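Local coordinates for Non-structural protein 2 (Human rotavirus C, PDB 2GU0) that probably binds single-stranded RNA and hydrolyses nucleoside and RNA 5'-triphosphates, working as a homooctamer in viral genome replication and in the formation of viroplasms, at residues V108-N113 / M137-L142; E145-P150 / K220-L225; L151-D156 / E183-I188; S162-T167 / M259-P264. All coordinates share one frame; numbering follows the deposited sequence.

Interaction 1: residues V108-N113 / M137-L142; sequences VRHLEN and MIACNL
The imidazole of His110 receives the methyl of Ala139 over one of its faces, a CH-pi contact. Ala139 CB lies 3.7 Å from the centroid of the His110 ring and 25° off the ring normal, offset toward the rim, with His110 CD2 as its nearest ring atom at 3.4 Å. CG of His110 stands opposite the backbone N (chi1 179°), which carries the ring out from helix 108-119 toward the end of helix 129-139.

The remaining contacts are apolar. Leu111 splits its branches: CD2 meets the same Ala139 CB, while CD1 approaches Cys140 SG at 4.0 Å. Leu83 of helix 74-90 touches both Leu111 and Cys140, so a third helix backs this side of the contact.

Asn141, with phi 63°, has left helical geometry, and two bonds back into the last turn make a Schellman motif. All four touching residues are buried.

This is the close approach of one helix start to another helix's C-terminal turn, at the edge of the predicted ATP site, to which Val108 and Arg109 belong; the side chain of His110 comes within about 4 Å (nearest atoms) of that of Lys185, also of that predicted site.

Interaction 2: residues E145-P150 / K220-L225; sequences ETETTP and KRHWRL
Glu147 and His222 meet obliquely, with the carboxylate plane turned 38° from the imidazole plane. Glu147 OE1 lies over one face of the His222 ring, 4.1 Å above its plane and offset toward the rim; Glu147 CB is also 4.1 Å from His222 ND1. At these separations, with OE1 above the ring and not level with ND1, the contact is loose packing. The stronger polar partner of Glu147 OE1 is Lys185, in a salt bridge, which holds the carboxylate in place over the ring.

The glutamate chain is extended, with CG opposite the backbone N (chi1 -164°), which carries the carboxylate from the loop to the imidazole. His222 CG instead sits between its own N and carbonyl carbon (chi1 78°), which turns one ring face to Glu147. Beside this pair, Thr146 and Arg221 also pass at a slant: Thr146 OG1 is 3.9 Å from Arg221 CB, a contact with the aliphatic root of the arginine and not with its guanidinium. Glu147 centres an inverse gamma turn, supported by a weak bond from Thr148 N to Thr146 O at 2.8 Å.

His222 is the predicted active-site residue for NTPase and RTPase activity. The loop follows helix 129-139, where Glu145 touches Ile138, and passes by Arg221 and His222; strand 222-227 lies between strands 182-188 and 213-216 in the sheet.

Interaction 3: residues L151-D156 / E183-I188; sequences LTESND and EYKITI
Lys185 leaves its strand with CG opposite the backbone N (chi1 -172°) and bends only at chi3 (-71°), which brings the ammonium to Glu153. That glutamate places CG between its backbone N and carbonyl carbon (chi1 62°) and then runs extended; the two chains cross at about a right angle. The result is a salt bridge: Lys185 NZ lies 2.8 Å from Glu153 OE2, on the anti lone pair, the one facing away from the other carboxylate oxygen.

The bridge is one part of a wider charge arrangement. Lys185 NZ is shared with the carboxylate of Glu147, while Glu153 OE1 accepts from Asn113 and bonds with the Tyr171 hydroxyl, so both oxygens of this buried carboxylate have partners. Two carboxylates thus grip the ammonium and fix its position.

Alongside, Thr152 supplies two different contacts. Its CG2 meets Lys185 CD at 3.6 Å, an apolar touch that supports the lysine chain short of its charged end. Its hydroxyl reaches toward that of Thr187, with Thr152 OG1 and Thr187 OG1 3.2 Å apart; a hydrogen bond between them is possible but not settled, since Thr187 OG1 also pairs with Thr149 OG1.

Lys185 and Thr187 alternate with Ile186 along strand 182-188, so both present their side chains to the same face of the sheet. The loop 151-156 lies over that face, held by Leu151 against helix 129-139 and leading on into strand 157-160, outermost in the sheet within this chain, while strands 164-170 and 222-227 flank the central strand.

Interaction 4: residues S162-T167 / M259-P264; sequences SYFTIT and MAFVHP
The ring of Phe164 is met at its edge by the methyl of Met259, which lies in the ring plane, with Met259 CE beside Phe164 CE2 (3.2 Å) and CZ. Phe202 of helix 196-209 stacks on the same ring. The third partner, Phe261, comes in obliquely: its ring plane stands at 87° to that of Phe164, with centroids 5.5 Å apart. Phe164 CE2 and Phe261 CE2 are 3.5 Å apart; the two side chains run antiparallel past one another, touching near their ends.

Met259 reaches the edge by folding back on itself at chi2 (-64°) and chi3 (-82°), which puts CE, rather than the sulfur, against the ring. Phe261 is set beside it by a type I beta turn from Met259 to Val262, closed by the bond from Val262 N to Met259 O at 3.0 Å. The turn thereby delivers two apolar side chains from one short loop toward a single phenylalanine of the sheet. Phe261 is also edge-to-face with Phe202 and with Trp223.

All three contacting residues are buried. The arrangement is an aromatic core between a strand, helix 196-209 and a loop: it joins the antiparallel sheet of the HIT-like C-terminal region to the turn just before helix 264-275, whose first turn is capped by His263 through the backbone N of Trp266.

How the interactions relate
Interactions 1, 2 and 3 converge on the predicted nucleotide site, whereas interaction 4 lies on the other side of the sheet. His110 of interaction 1 bridges to interaction 2, with His110 CE1 3.4 Å from Glu147 OE1, joining the N-terminal and C-terminal regions of the protein. Interactions 2 and 3 have centres about 8 Å apart and are tied by the salt bridge of Arg224 NH1 to Glu183 OE1 at 2.7 Å. Strand pairing links interactions 3 and 4, Lys185 N lying 2.8 Å from Thr167 O. Interaction 4 meets interaction 2 through Trp223 CD2, 3.5 Å from Phe261 CZ; Phe261 remains about 8 Å, between nearest side-chain atoms, from the predicted active-site residue His222.

Interaction 1: residues V108-N113 / M137-L142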
loop_
_atom_site.group_PDB
_atom_site.type_symbol
_atom_site.label_atom_id
_atom_site.label_comp_id
_atom_site.label_asym_id
_atom_site.label_seq_id
_atom_site.Cartn_x
_atom_site.Cartn_y
_atom_site.Cartn_z
ATOM N N VAL A 108 31.149 -2.776 -19.863
ATOM C CA VAL A 108 29.826 -2.926 -19.281
ATOM C C VAL A 108 29.405 -1.969 -18.174
ATOM O O VAL A 108 28.281 -1.477 -18.183
ATOM C CB VAL A 108 29.630 -4.355 -18.757
ATOM C CG1 VAL A 108 28.217 -4.520 -18.230
ATOM C CG2 VAL A 108 29.918 -5.360 -19.868
ATOM N N ARG A 109 30.283 -1.708 -17.212
ATOM C CA ARG A 109 29.921 -0.824 -16.116
ATOM C C ARG A 109 29.914 0.615 -16.561
ATOM O O ARG A 109 29.155 1.436 -16.041
ATOM C CB ARG A 109 30.873 -1.012 -14.944
ATOM C CG ARG A 109 30.892 -2.427 -14.400
ATOM C CD ARG A 109 31.596 -2.474 -13.069
ATOM N NE ARG A 109 32.182 -3.782 -12.802
ATOM C CZ ARG A 109 33.133 -4.332 -13.553
ATOM N NH1 ARG A 109 33.608 -3.689 -14.625
ATOM N NH2 ARG A 109 33.614 -5.522 -13.230
ATOM N N HIS A 110 30.768 0.918 -17.530
ATOM C CA HIS A 110 30.852 2.258 -18.094
ATOM C C HIS A 110 29.520 2.482 -18.834
ATOM O O HIS A 110 28.857 3.492 -18.638
ATOM C CB HIS A 110 32.074 2.326 -19.036
ATOM C CG HIS A 110 32.284 3.651 -19.710
ATOM N ND1 HIS A 110 33.538 4.150 -19.978
ATOM C CD2 HIS A 110 31.411 4.524 -20.271
ATOM C CE1 HIS A 110 33.435 5.267 -20.677
ATOM N NE2 HIS A 110 32.153 5.516 -20.870
ATOM N N LEU A 111 29.108 1.521 -19.656
ATOM C CA LEU A 111 27.857 1.662 -20.399
ATOM C C LEU A 111 26.679 1.788 -19.462
ATOM O O LEU A 111 25.734 2.539 -19.736
ATOM C CB LEU A 111 27.629 0.467 -21.323
ATOM C CG LEU A 111 28.562 0.408 -22.525
ATOM C CD1 LEU A 111 28.386 -0.903 -23.244
ATOM C CD2 LEU A 111 28.266 1.579 -23.445
ATOM N N GLU A 112 26.726 1.045 -18.359
ATOM C CA GLU A 112 25.639 1.091 -17.402
ATOM C C GLU A 112 25.519 2.504 -16.871
ATOM O O GLU A 112 24.424 2.968 -16.584
ATOM C CB GLU A 112 25.861 0.093 -16.264
ATOM C CG GLU A 112 25.053 0.405 -15.013
ATOM C CD GLU A 112 24.257 -0.773 -14.478
ATOM O OE1 GLU A 112 24.720 -1.923 -14.599
ATOM O OE2 GLU A 112 23.171 -0.544 -13.910
ATOM N N ASN A 113 26.637 3.207 -16.742
ATOM C CA ASN A 113 26.542 4.574 -16.264
ATOM C C ASN A 113 26.000 5.474 -17.359
ATOM O O ASN A 113 25.188 6.358 -17.079
ATOM C CB ASN A 113 27.887 5.089 -15.761
ATOM C CG ASN A 113 28.065 4.868 -14.277
ATOM O OD1 ASN A 113 27.088 4.853 -13.526
ATOM N ND2 ASN A 113 29.308 4.719 -13.840
ATOM N N MET A 137 30.190 4.828 -28.229
ATOM C CA MET A 137 31.218 4.184 -29.028
ATOM C C MET A 137 32.483 4.107 -28.200
ATOM O O MET A 137 33.132 3.062 -28.162
ATOM C CB MET A 137 31.479 4.945 -30.327
ATOM C CG MET A 137 30.365 4.805 -31.345
ATOM S SD MET A 137 29.920 3.086 -31.662
ATOM C CE MET A 137 31.212 2.598 -32.763
ATOM N N ILE A 138 32.838 5.202 -27.532
ATOM C CA ILE A 138 34.026 5.186 -26.686
ATOM C C ILE A 138 33.873 4.037 -25.675
ATOM O O ILE A 138 34.740 3.170 -25.574
ATOM C CB ILE A 138 34.221 6.533 -25.924
ATOM C CG1 ILE A 138 34.734 7.607 -26.879
ATOM C CG2 ILE A 138 35.209 6.367 -24.790
ATOM C CD1 ILE A 138 34.880 8.967 -26.235
ATOM N N ALA A 139 32.758 4.013 -24.956
ATOM C CA ALA A 139 32.509 2.979 -23.963
ATOM C C ALA A 139 32.623 1.551 -24.514
ATOM O O ALA A 139 32.916 0.612 -23.761
ATOM C CB ALA A 139 31.141 3.188 -23.356
ATOM N N CYS A 140 32.396 1.396 -25.822
ATOM C CA CYS A 140 32.454 0.094 -26.490
ATOM C C CYS A 140 33.795 -0.276 -27.076
ATOM O O CYS A 140 33.946 -1.362 -27.627
ATOM C CB CYS A 140 31.417 0.024 -27.600
ATOM S SG CYS A 140 29.771 -0.236 -26.980
ATOM N N ASN A 141 34.762 0.627 -26.965
ATOM C CA ASN A 141 36.098 0.389 -27.491
ATOM C C ASN A 141 36.092 0.223 -28.997
ATOM O O ASN A 141 36.894 -0.523 -29.552
ATOM C CB ASN A 141 36.712 -0.844 -26.837
ATOM C CG ASN A 141 36.937 -0.650 -25.365
ATOM O OD1 ASN A 141 37.508 0.357 -24.951
ATOM N ND2 ASN A 141 36.489 -1.605 -24.556
ATOM N N LEU A 142 35.181 0.930 -29.655
ATOM C CA LEU A 142 35.073 0.877 -31.100
ATOM C C LEU A 142 35.604 2.164 -31.726
ATOM O O LEU A 142 35.570 2.322 -32.947
ATOM C CB LEU A 142 33.619 0.659 -31.520
ATOM C CG LEU A 142 32.977 -0.682 -31.171
ATOM C CD1 LEU A 142 31.580 -0.747 -31.792
ATOM C CD2 LEU A 142 33.843 -1.830 -31.682
#

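Interaction 2: residues E145-P150 / K220-L225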
loop_
_atom_site.group_PDB
_atom_site.type_symbol
_atom_site.label_atom_id
_atom_site.label_comp_id
_atom_site.label_asym_id
_atom_site.label_seq_id
_atom_site.Cartn_x
_atom_site.Cartn_y
_atom_site.Cartn_z
ATOM N N GLU A 145 38.641 8.116 -30.089
ATOM C CA GLU A 145 38.315 9.399 -29.461
ATOM C C GLU A 145 38.622 9.514 -27.963
ATOM O O GLU A 145 38.469 8.555 -27.205
ATOM C CB GLU A 145 36.844 9.720 -29.714
ATOM C CG GLU A 145 36.434 9.597 -31.183
ATOM C CD GLU A 145 34.962 9.956 -31.440
ATOM O OE1 GLU A 145 34.501 9.798 -32.600
ATOM O OE2 GLU A 145 34.268 10.399 -30.489
ATOM N N THR A 146 39.063 10.699 -27.543
ATOM C CA THR A 146 39.393 10.965 -26.134
ATOM C C THR A 146 38.138 11.243 -25.291
ATOM O O THR A 146 37.289 12.036 -25.694
ATOM C CB THR A 146 40.389 12.170 -26.017
ATOM O OG1 THR A 146 41.727 11.673 -25.807
ATOM C CG2 THR A 146 40.003 13.095 -24.867
ATOM N N GLU A 147 38.028 10.598 -24.126
ATOM C CA GLU A 147 36.857 10.777 -23.266
ATOM C C GLU A 147 36.860 12.126 -22.555
ATOM O O GLU A 147 37.281 12.234 -21.404
ATOM C CB GLU A 147 36.752 9.656 -22.224
ATOM C CG GLU A 147 35.368 9.569 -21.578
ATOM C CD GLU A 147 35.305 8.708 -20.305
ATOM O OE1 GLU A 147 35.887 7.597 -20.282
ATOM O OE2 GLU A 147 34.643 9.142 -19.324
ATOM N N THR A 148 36.394 13.157 -23.249
ATOM C CA THR A 148 36.342 14.483 -22.671
ATOM C C THR A 148 35.196 14.507 -21.664
ATOM O O THR A 148 34.545 13.494 -21.454
ATOM C CB THR A 148 36.133 15.545 -23.757
ATOM O OG1 THR A 148 34.888 15.322 -24.420
ATOM C CG2 THR A 148 37.251 15.470 -24.774
ATOM N N THR A 149 34.940 15.649 -21.042
ATOM C CA THR A 149 33.888 15.716 -20.040
ATOM C C THR A 149 32.467 15.470 -20.519
ATOM O O THR A 149 31.686 14.834 -19.825
ATOM C CB THR A 149 33.921 17.061 -19.298
ATOM O OG1 THR A 149 35.131 17.151 -18.536
ATOM C CG2 THR A 149 32.724 17.182 -18.352
ATOM N N PRO A 150 32.101 15.988 -21.701
ATOM C CA PRO A 150 30.741 15.788 -22.218
ATOM C C PRO A 150 30.411 14.325 -22.454
ATOM O O PRO A 150 29.237 13.943 -22.500
ATOM C CB PRO A 150 30.749 16.579 -23.520
ATOM C CG PRO A 150 31.687 17.685 -23.229
ATOM C CD PRO A 150 32.825 16.972 -22.524
ATOM N N LYS A 220 45.398 7.115 -21.792
ATOM C CA LYS A 220 44.575 8.102 -22.486
ATOM C C LYS A 220 44.638 9.467 -21.803
ATOM O O LYS A 220 45.445 9.675 -20.901
ATOM C CB LYS A 220 43.136 7.621 -22.524
ATOM C CG LYS A 220 42.981 6.173 -22.948
ATOM C CD LYS A 220 43.448 5.959 -24.369
ATOM C CE LYS A 220 42.948 4.625 -24.896
ATOM N NZ LYS A 220 41.464 4.598 -25.026
ATOM N N ARG A 221 43.797 10.403 -22.233
ATOM C CA ARG A 221 43.789 11.727 -21.616
ATOM C C ARG A 221 42.619 11.928 -20.655
ATOM O O ARG A 221 41.825 12.857 -20.805
ATOM C CB ARG A 221 43.771 12.827 -22.677
ATOM C CG ARG A 221 45.052 12.934 -23.485
ATOM C CD ARG A 221 44.928 14.022 -24.542
ATOM N NE ARG A 221 44.868 15.348 -23.938
ATOM C CZ ARG A 221 44.497 16.451 -24.580
ATOM N NH1 ARG A 221 44.142 16.397 -25.859
ATOM N NH2 ARG A 221 44.490 17.614 -23.940
ATOM N N HIS A 222 42.506 11.026 -19.689
ATOM C CA HIS A 222 41.489 11.095 -18.651
ATOM C C HIS A 222 42.103 10.334 -17.483
ATOM O O HIS A 222 42.984 9.498 -17.677
ATOM C CB HIS A 222 40.139 10.506 -19.117
ATOM C CG HIS A 222 40.067 9.010 -19.110
ATOM N ND1 HIS A 222 40.024 8.264 -20.268
ATOM C CD2 HIS A 222 39.969 8.125 -18.088
ATOM C CE1 HIS A 222 39.898 6.984 -19.959
ATOM N NE2 HIS A 222 39.861 6.872 -18.643
ATOM N N TRP A 223 41.661 10.623 -16.268
ATOM C CA TRP A 223 42.272 9.999 -15.102
ATOM C C TRP A 223 41.337 9.389 -14.074
ATOM O O TRP A 223 40.193 9.809 -13.911
ATOM C CB TRP A 223 43.180 11.032 -14.431
ATOM C CG TRP A 223 44.121 11.651 -15.401
ATOM C CD1 TRP A 223 45.371 11.224 -15.707
ATOM C CD2 TRP A 223 43.839 12.733 -16.291
ATOM N NE1 TRP A 223 45.890 11.965 -16.736
ATOM C CE2 TRP A 223 44.969 12.900 -17.116
ATOM C CE3 TRP A 223 42.735 13.574 -16.477
ATOM C CZ2 TRP A 223 45.034 13.874 -18.118
ATOM C CZ3 TRP A 223 42.794 14.547 -17.477
ATOM C CH2 TRP A 223 43.941 14.687 -18.288
ATOM N N ARG A 224 41.845 8.391 -13.367
ATOM C CA ARG A 224 41.061 7.724 -12.346
ATOM C C ARG A 224 41.687 7.901 -10.956
ATOM O O ARG A 224 42.861 7.614 -10.751
ATOM C CB ARG A 224 40.922 6.231 -12.694
ATOM C CG ARG A 224 39.869 5.498 -11.865
ATOM C CD ARG A 224 39.538 4.123 -12.430
ATOM N NE ARG A 224 38.838 4.215 -13.706
ATOM C CZ ARG A 224 37.625 3.712 -13.944
ATOM N NH1 ARG A 224 36.956 3.074 -12.985
ATOM N NH2 ARG A 224 37.086 3.836 -15.156
ATOM N N LEU A 225 40.897 8.414 -10.018
ATOM C CA LEU A 225 41.343 8.592 -8.641
ATOM C C LEU A 225 41.103 7.245 -7.973
ATOM O O LEU A 225 39.954 6.822 -7.836
ATOM C CB LEU A 225 40.518 9.675 -7.933
ATOM C CG LEU A 225 40.829 11.114 -8.345
ATOM C CD1 LEU A 225 39.811 12.053 -7.756
ATOM C CD2 LEU A 225 42.220 11.488 -7.876
#

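Interaction 3: residues L151-D156 / E183-I188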
loop_
_atom_site.group_PDB
_atom_site.type_symbol
_atom_site.label_atom_id
_atom_site.label_comp_id
_atom_site.label_asym_id
_atom_site.label_seq_id
_atom_site.Cartn_x
_atom_site.Cartn_y
_atom_site.Cartn_z
ATOM N N LEU A 151 31.456 13.510 -22.573
ATOM C CA LEU A 151 31.297 12.091 -22.848
ATOM C C LEU A 151 31.604 11.131 -21.702
ATOM O O LEU A 151 31.497 9.912 -21.888
ATOM C CB LEU A 151 32.172 11.720 -24.045
ATOM C CG LEU A 151 32.087 12.741 -25.182
ATOM C CD1 LEU A 151 33.162 12.465 -26.188
ATOM C CD2 LEU A 151 30.709 12.693 -25.832
ATOM N N THR A 152 31.978 11.645 -20.528
ATOM C CA THR A 152 32.312 10.744 -19.420
ATOM C C THR A 152 31.173 9.793 -19.131
ATOM O O THR A 152 30.025 10.073 -19.442
ATOM C CB THR A 152 32.616 11.477 -18.101
ATOM O OG1 THR A 152 33.567 12.507 -18.334
ATOM C CG2 THR A 152 33.214 10.508 -17.080
ATOM N N GLU A 153 31.503 8.670 -18.515
ATOM C CA GLU A 153 30.499 7.689 -18.168
ATOM C C GLU A 153 29.561 8.152 -17.055
ATOM O O GLU A 153 28.463 7.633 -16.942
ATOM C CB GLU A 153 31.164 6.376 -17.738
ATOM C CG GLU A 153 32.036 6.484 -16.500
ATOM C CD GLU A 153 32.543 5.132 -16.008
ATOM O OE1 GLU A 153 31.739 4.347 -15.455
ATOM O OE2 GLU A 153 33.753 4.859 -16.174
ATOM N N SER A 154 29.959 9.130 -16.251
ATOM C CA SER A 154 29.104 9.541 -15.143
ATOM C C SER A 154 28.748 11.024 -14.943
ATOM O O SER A 154 29.565 11.917 -15.161
ATOM C CB SER A 154 29.697 8.972 -13.842
ATOM O OG SER A 154 29.163 9.585 -12.685
ATOM N N ASN A 155 27.508 11.227 -14.491
ATOM C CA ASN A 155 26.866 12.512 -14.172
ATOM C C ASN A 155 27.310 13.095 -12.854
ATOM O O ASN A 155 27.517 14.299 -12.725
ATOM C CB ASN A 155 25.356 12.330 -14.002
ATOM C CG ASN A 155 24.622 12.406 -15.283
ATOM O OD1 ASN A 155 23.430 12.163 -15.332
ATOM N ND2 ASN A 155 25.328 12.759 -16.348
ATOM N N ASP A 156 27.376 12.223 -11.862
ATOM C CA ASP A 156 27.706 12.607 -10.511
ATOM C C ASP A 156 28.898 13.553 -10.410
ATOM O O ASP A 156 30.025 13.133 -10.125
ATOM C CB ASP A 156 27.920 11.337 -9.696
ATOM C CG ASP A 156 27.501 11.497 -8.274
ATOM O OD1 ASP A 156 26.762 12.447 -7.996
ATOM O OD2 ASP A 156 27.897 10.679 -7.432
ATOM N N GLU A 183 35.990 4.779 -6.589
ATOM C CA GLU A 183 36.735 5.568 -7.557
ATOM C C GLU A 183 36.017 6.824 -8.024
ATOM O O GLU A 183 34.820 6.972 -7.829
ATOM C CB GLU A 183 37.034 4.723 -8.794
ATOM C CG GLU A 183 37.586 3.348 -8.514
ATOM C CD GLU A 183 37.767 2.542 -9.784
ATOM O OE1 GLU A 183 36.749 2.236 -10.425
ATOM O OE2 GLU A 183 38.914 2.217 -10.152
ATOM N N TYR A 184 36.777 7.721 -8.643
ATOM C CA TYR A 184 36.254 8.951 -9.227
ATOM C C TYR A 184 36.991 9.098 -10.547
ATOM O O TYR A 184 38.020 8.451 -10.762
ATOM C CB TYR A 184 36.552 10.174 -8.361
ATOM C CG TYR A 184 35.947 10.119 -6.989
ATOM C CD1 TYR A 184 36.519 9.330 -5.997
ATOM C CD2 TYR A 184 34.812 10.861 -6.672
ATOM C CE1 TYR A 184 35.984 9.283 -4.718
ATOM C CE2 TYR A 184 34.269 10.822 -5.398
ATOM C CZ TYR A 184 34.864 10.029 -4.426
ATOM O OH TYR A 184 34.367 9.967 -3.153
ATOM N N LYS A 185 36.479 9.939 -11.436
ATOM C CA LYS A 185 37.141 10.137 -12.717
ATOM C C LYS A 185 37.347 11.615 -13.049
ATOM O O LYS A 185 36.435 12.432 -12.915
ATOM C CB LYS A 185 36.349 9.463 -13.839
ATOM C CG LYS A 185 37.082 9.467 -15.174
ATOM C CD LYS A 185 36.285 8.825 -16.308
ATOM C CE LYS A 185 36.178 7.323 -16.157
ATOM N NZ LYS A 185 35.517 6.715 -17.339
ATOM N N ILE A 186 38.563 11.943 -13.478
ATOM C CA ILE A 186 38.934 13.301 -13.863
ATOM C C ILE A 186 38.965 13.359 -15.382
ATOM O O ILE A 186 39.641 12.563 -16.015
ATOM C CB ILE A 186 40.341 13.632 -13.380
ATOM C CG1 ILE A 186 40.465 13.360 -11.885
ATOM C CG2 ILE A 186 40.669 15.067 -13.691
ATOM C CD1 ILE A 186 41.883 13.510 -11.392
ATOM N N THR A 187 38.243 14.288 -15.983
ATOM C CA THR A 187 38.255 14.394 -17.440
ATOM C C THR A 187 38.387 15.855 -17.788
ATOM O O THR A 187 37.835 16.686 -17.089
ATOM C CB THR A 187 36.944 13.853 -18.073
ATOM O OG1 THR A 187 35.836 14.646 -17.638
ATOM C CG2 THR A 187 36.703 12.425 -17.664
ATOM N N ILE A 188 39.125 16.181 -18.845
ATOM C CA ILE A 188 39.268 17.584 -19.253
ATOM C C ILE A 188 38.012 18.004 -20.011
ATOM O O ILE A 188 37.388 17.189 -20.698
ATOM C CB ILE A 188 40.500 17.806 -20.162
ATOM C CG1 ILE A 188 40.483 16.806 -21.323
ATOM C CG2 ILE A 188 41.773 17.702 -19.346
ATOM C CD1 ILE A 188 41.747 16.804 -22.161
#

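Interaction 4: residues S162-T167 / M259-P264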
loop_
_atom_site.group_PDB
_atom_site.type_symbol
_atom_site.label_atom_id
_atom_site.label_comp_id
_atom_site.label_asym_id
_atom_site.label_seq_id
_atom_site.Cartn_x
_atom_site.Cartn_y
_atom_site.Cartn_z
ATOM N N SER A 162 37.163 25.522 -14.380
ATOM C CA SER A 162 37.071 25.746 -15.819
ATOM C C SER A 162 37.729 24.733 -16.746
ATOM O O SER A 162 37.388 24.671 -17.927
ATOM C CB SER A 162 37.582 27.138 -16.163
ATOM O OG SER A 162 38.915 27.275 -15.736
ATOM N N TYR A 163 38.652 23.931 -16.234
ATOM C CA TYR A 163 39.326 22.972 -17.087
ATOM C C TYR A 163 38.986 21.533 -16.809
ATOM O O TYR A 163 38.829 20.754 -17.741
ATOM C CB TYR A 163 40.843 23.143 -17.005
ATOM C CG TYR A 163 41.343 24.419 -17.632
ATOM C CD1 TYR A 163 41.752 25.501 -16.836
ATOM C CD2 TYR A 163 41.362 24.573 -19.023
ATOM C CE1 TYR A 163 42.162 26.707 -17.408
ATOM C CE2 TYR A 163 41.769 25.776 -19.602
ATOM C CZ TYR A 163 42.164 26.838 -18.785
ATOM O OH TYR A 163 42.532 28.036 -19.349
ATOM N N PHE A 164 38.872 21.171 -15.535
ATOM C CA PHE A 164 38.579 19.785 -15.198
ATOM C C PHE A 164 37.212 19.556 -14.585
ATOM O O PHE A 164 36.513 20.501 -14.213
ATOM C CB PHE A 164 39.618 19.244 -14.223
ATOM C CG PHE A 164 41.027 19.578 -14.582
ATOM C CD1 PHE A 164 41.576 20.802 -14.212
ATOM C CD2 PHE A 164 41.821 18.654 -15.250
ATOM C CE1 PHE A 164 42.896 21.103 -14.496
ATOM C CE2 PHE A 164 43.131 18.936 -15.540
ATOM C CZ PHE A 164 43.681 20.173 -15.160
ATOM N N THR A 165 36.856 18.281 -14.464
ATOM C CA THR A 165 35.602 17.876 -13.860
ATOM C C THR A 165 35.817 16.544 -13.165
ATOM O O THR A 165 36.380 15.625 -13.747
ATOM C CB THR A 165 34.500 17.708 -14.914
ATOM O OG1 THR A 165 34.198 18.980 -15.497
ATOM C CG2 THR A 165 33.240 17.156 -14.278
ATOM N N ILE A 166 35.392 16.432 -11.913
ATOM C CA ILE A 166 35.535 15.167 -11.200
ATOM C C ILE A 166 34.153 14.536 -11.046
ATOM O O ILE A 166 33.234 15.165 -10.544
ATOM C CB ILE A 166 36.156 15.361 -9.799
ATOM C CG1 ILE A 166 37.532 15.999 -9.912
ATOM C CG2 ILE A 166 36.316 14.019 -9.113
ATOM C CD1 ILE A 166 38.221 16.148 -8.577
ATOM N N THR A 167 34.000 13.298 -11.491
ATOM C CA THR A 167 32.719 12.608 -11.391
ATOM C C THR A 167 32.856 11.332 -10.584
ATOM O O THR A 167 33.871 10.652 -10.666
ATOM C CB THR A 167 32.190 12.248 -12.771
ATOM O OG1 THR A 167 33.248 11.667 -13.536
ATOM C CG2 THR A 167 31.657 13.493 -13.480
ATOM N N MET A 259 50.355 15.573 -16.830
ATOM C CA MET A 259 49.650 16.537 -16.004
ATOM C C MET A 259 50.224 16.597 -14.600
ATOM O O MET A 259 50.450 15.574 -13.959
ATOM C CB MET A 259 48.168 16.179 -15.941
ATOM C CG MET A 259 47.428 16.360 -17.252
ATOM S SD MET A 259 47.388 18.078 -17.796
ATOM C CE MET A 259 46.081 18.705 -16.874
ATOM N N ALA A 260 50.434 17.815 -14.126
ATOM C CA ALA A 260 51.002 18.055 -12.811
ATOM C C ALA A 260 50.389 17.287 -11.648
ATOM O O ALA A 260 51.063 17.037 -10.654
ATOM C CB ALA A 260 50.945 19.540 -12.513
ATOM N N PHE A 261 49.119 16.913 -11.766
ATOM C CA PHE A 261 48.431 16.231 -10.680
ATOM C C PHE A 261 48.545 14.720 -10.667
ATOM O O PHE A 261 48.105 14.081 -9.712
ATOM C CB PHE A 261 46.955 16.641 -10.670
ATOM C CG PHE A 261 46.199 16.212 -11.892
ATOM C CD1 PHE A 261 45.627 14.946 -11.961
ATOM C CD2 PHE A 261 46.087 17.065 -12.991
ATOM C CE1 PHE A 261 44.963 14.530 -13.099
ATOM C CE2 PHE A 261 45.419 16.659 -14.145
ATOM C CZ PHE A 261 44.857 15.389 -14.200
ATOM N N VAL A 262 49.131 14.137 -11.709
ATOM C CA VAL A 262 49.261 12.688 -11.750
ATOM C C VAL A 262 50.214 12.216 -10.667
ATOM O O VAL A 262 51.281 12.788 -10.477
ATOM C CB VAL A 262 49.765 12.206 -13.112
ATOM C CG1 VAL A 262 50.035 10.710 -13.069
ATOM C CG2 VAL A 262 48.728 12.520 -14.173
ATOM N N HIS A 263 49.811 11.173 -9.953
ATOM C CA HIS A 263 50.609 10.615 -8.868
ATOM C C HIS A 263 52.045 10.296 -9.293
ATOM O O HIS A 263 52.283 9.374 -10.080
ATOM C CB HIS A 263 49.930 9.357 -8.346
ATOM C CG HIS A 263 50.665 8.707 -7.225
ATOM N ND1 HIS A 263 51.931 8.190 -7.374
ATOM C CD2 HIS A 263 50.322 8.505 -5.933
ATOM C CE1 HIS A 263 52.337 7.697 -6.220
ATOM N NE2 HIS A 263 51.380 7.875 -5.328
ATOM N N PRO A 264 53.025 11.037 -8.741
ATOM C CA PRO A 264 54.460 10.892 -9.030
ATOM C C PRO A 264 54.962 9.456 -9.098
ATOM O O PRO A 264 55.638 9.071 -10.053
ATOM C CB PRO A 264 55.120 11.685 -7.903
ATOM C CG PRO A 264 54.127 12.761 -7.646
ATOM C CD PRO A 264 52.826 11.979 -7.626
#